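Local atomic coordinates of RNA polymerase sigma factor SIGMA-28 (FliA) (Aquifex aeolicus, PDB entry 1RP3), a protein that probably acts as a flagellar sigma factor, directing RNA polymerase to promoter DNA, and is held here in an inactive conformation by the anti-sigma factor FlgM. Residues I12-L17 with A56-S61. Numbering follows the deposited sequence.
Sequences IEREEL and AVDNLS
Near its N-terminal end, helix 7-33 passes the last turn of helix 42-58, and the two backbones come closest at R14 and V57, whose CA atoms lie 7.0 Å apart. The second helix gives way just after D58, as N59 leaves helical torsions and L60 follows in an extended conformation. V57 is the buried centre of the contact. Its CG1, anti to the backbone N (chi1 165°), reaches L17 CD2 at 3.9 Å and also meets the aliphatic part of R14, 4.1 Å from CG. The leucine points at the other segment, and its CD2 touches L60 CD2 more loosely, at 4.4 Å, so that one methyl bridges the end of the helix and the chain beyond it. Beside this small apolar patch runs a salt bridge. R14 sets out along the flank of its helix with CG anti to the backbone N (chi1 -174°) and stays extended to NE, which carries the guanidinium across to D58. NE lies 2.8 Å from D58 OD1 and NH2 2.9 Å from D58 OD2, a two-pronged pairing in which both hydrogen bonds are weak and bent, consistent with the 54° between the guanidinium and carboxylate planes. An alanine in place of R14 would remove both prongs and the CG methylene that lies against V57, and would probably loosen the pairing of the two helices along this edge. The contact thus joins two helices of the all-helical sigma factor at the surface, segment 56-61 belonging to sigma-70 region 2. L15 of the FlgM chain packs on R14 and E15, while behind the second segment helix 66-85 takes up A56 against Y71, I72 and R75, and L60 against Y71.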
loop_
_atom_site.group_PDB
_atom_site.type_symbol
_atom_site.label_atom_id
_atom_site.label_comp_id
_atom_site.label_asym_id
_atom_site.label_seq_id
_atom_site.Cartn_x
_atom_site.Cartn_y
_atom_site.Cartn_z
ATOM N N ILE A 12 -30.410 2.195 6.949
ATOM C CA ILE A 12 -30.022 0.792 6.941
ATOM C C ILE A 12 -29.186 0.426 5.723
ATOM O O ILE A 12 -28.172 -0.261 5.855
ATOM C CB ILE A 12 -31.270 -0.143 7.038
ATOM C CG1 ILE A 12 -31.962 0.050 8.386
ATOM C CG2 ILE A 12 -30.884 -1.619 6.864
ATOM C CD1 ILE A 12 -31.061 -0.187 9.581
ATOM N N GLU A 13 -29.616 0.864 4.541
ATOM C CA GLU A 13 -28.877 0.554 3.317
ATOM C C GLU A 13 -27.432 1.023 3.481
ATOM O O GLU A 13 -26.495 0.299 3.152
ATOM C CB GLU A 13 -29.497 1.232 2.084
ATOM C CG GLU A 13 -30.990 0.955 1.821
ATOM C CD GLU A 13 -31.337 -0.511 1.609
ATOM O OE1 GLU A 13 -30.424 -1.332 1.362
ATOM O OE2 GLU A 13 -32.545 -0.838 1.680
ATOM N N ARG A 14 -27.275 2.221 4.039
ATOM C CA ARG A 14 -25.982 2.831 4.275
ATOM C C ARG A 14 -25.122 1.958 5.205
ATOM O O ARG A 14 -23.999 1.577 4.843
ATOM C CB ARG A 14 -26.199 4.224 4.873
ATOM C CG ARG A 14 -24.947 5.070 5.045
ATOM C CD ARG A 14 -25.290 6.381 5.725
ATOM N NE ARG A 14 -24.117 7.216 5.955
ATOM C CZ ARG A 14 -24.051 8.188 6.858
ATOM N NH1 ARG A 14 -25.099 8.456 7.628
ATOM N NH2 ARG A 14 -22.940 8.903 6.984
ATOM N N GLU A 15 -25.670 1.589 6.365
ATOM C CA GLU A 15 -24.933 0.761 7.322
ATOM C C GLU A 15 -24.521 -0.587 6.761
ATOM O O GLU A 15 -23.389 -1.028 6.959
ATOM C CB GLU A 15 -25.701 0.602 8.631
ATOM C CG GLU A 15 -25.625 1.874 9.460
ATOM C CD GLU A 15 -26.441 1.851 10.747
ATOM O OE1 GLU A 15 -26.715 0.745 11.282
ATOM O OE2 GLU A 15 -26.786 2.962 11.225
ATOM N N GLU A 16 -25.431 -1.229 6.045
ATOM C CA GLU A 16 -25.139 -2.517 5.444
ATOM C C GLU A 16 -24.001 -2.363 4.445
ATOM O O GLU A 16 -23.132 -3.226 4.336
ATOM C CB GLU A 16 -26.374 -3.069 4.723
ATOM C CG GLU A 16 -27.512 -3.512 5.645
ATOM C CD GLU A 16 -27.101 -4.594 6.631
ATOM O OE1 GLU A 16 -26.220 -5.421 6.284
ATOM O OE2 GLU A 16 -27.665 -4.614 7.750
ATOM N N LEU A 17 -24.016 -1.246 3.721
ATOM C CA LEU A 17 -22.997 -0.964 2.714
ATOM C C LEU A 17 -21.632 -0.768 3.407
ATOM O O LEU A 17 -20.637 -1.353 2.990
ATOM C CB LEU A 17 -23.420 0.253 1.880
ATOM C CG LEU A 17 -23.089 0.330 0.380
ATOM C CD1 LEU A 17 -23.321 -1.001 -0.330
ATOM C CD2 LEU A 17 -23.953 1.416 -0.258
ATOM N N ALA A 56 -17.218 7.703 0.886
ATOM C CA ALA A 56 -17.429 7.149 -0.450
ATOM C C ALA A 56 -18.852 6.623 -0.587
ATOM O O ALA A 56 -19.491 6.796 -1.623
ATOM C CB ALA A 56 -16.428 6.018 -0.733
ATOM N N VAL A 57 -19.348 5.988 0.469
ATOM C CA VAL A 57 -20.701 5.439 0.452
ATOM C C VAL A 57 -21.749 6.545 0.322
ATOM O O VAL A 57 -22.706 6.415 -0.436
ATOM C CB VAL A 57 -20.964 4.586 1.714
ATOM C CG1 VAL A 57 -22.459 4.321 1.902
ATOM C CG2 VAL A 57 -20.221 3.282 1.595
ATOM N N ASP A 58 -21.520 7.655 1.013
ATOM C CA ASP A 58 -22.446 8.772 0.985
ATOM C C ASP A 58 -22.478 9.492 -0.356
ATOM O O ASP A 58 -23.544 9.914 -0.812
ATOM C CB ASP A 58 -22.113 9.771 2.105
ATOM C CG ASP A 58 -22.363 9.205 3.497
ATOM O OD1 ASP A 58 -22.992 8.128 3.616
ATOM O OD2 ASP A 58 -21.929 9.850 4.482
ATOM N N ASN A 59 -21.306 9.649 -0.968
ATOM C CA ASN A 59 -21.181 10.324 -2.258
ATOM C C ASN A 59 -21.279 9.308 -3.391
ATOM O O ASN A 59 -20.639 9.458 -4.431
ATOM C CB ASN A 59 -19.848 11.098 -2.336
ATOM N N LEU A 60 -22.095 8.280 -3.185
ATOM C CA LEU A 60 -22.280 7.224 -4.171
ATOM C C LEU A 60 -23.653 7.355 -4.845
ATOM O O LEU A 60 -24.629 7.778 -4.216
ATOM C CB LEU A 60 -22.160 5.864 -3.480
ATOM C CG LEU A 60 -21.650 4.657 -4.266
ATOM C CD1 LEU A 60 -20.269 4.953 -4.799
ATOM C CD2 LEU A 60 -21.614 3.432 -3.376
ATOM N N SER A 61 -23.705 7.016 -6.134
ATOM C CA SER A 61 -24.938 7.071 -6.926
ATOM C C SER A 61 -24.846 6.120 -8.120
ATOM O O SER A 61 -25.838 5.886 -8.820
ATOM C CB SER A 61 -25.222 8.500 -7.412
ATOM O OG SER A 61 -25.659 9.325 -6.347
#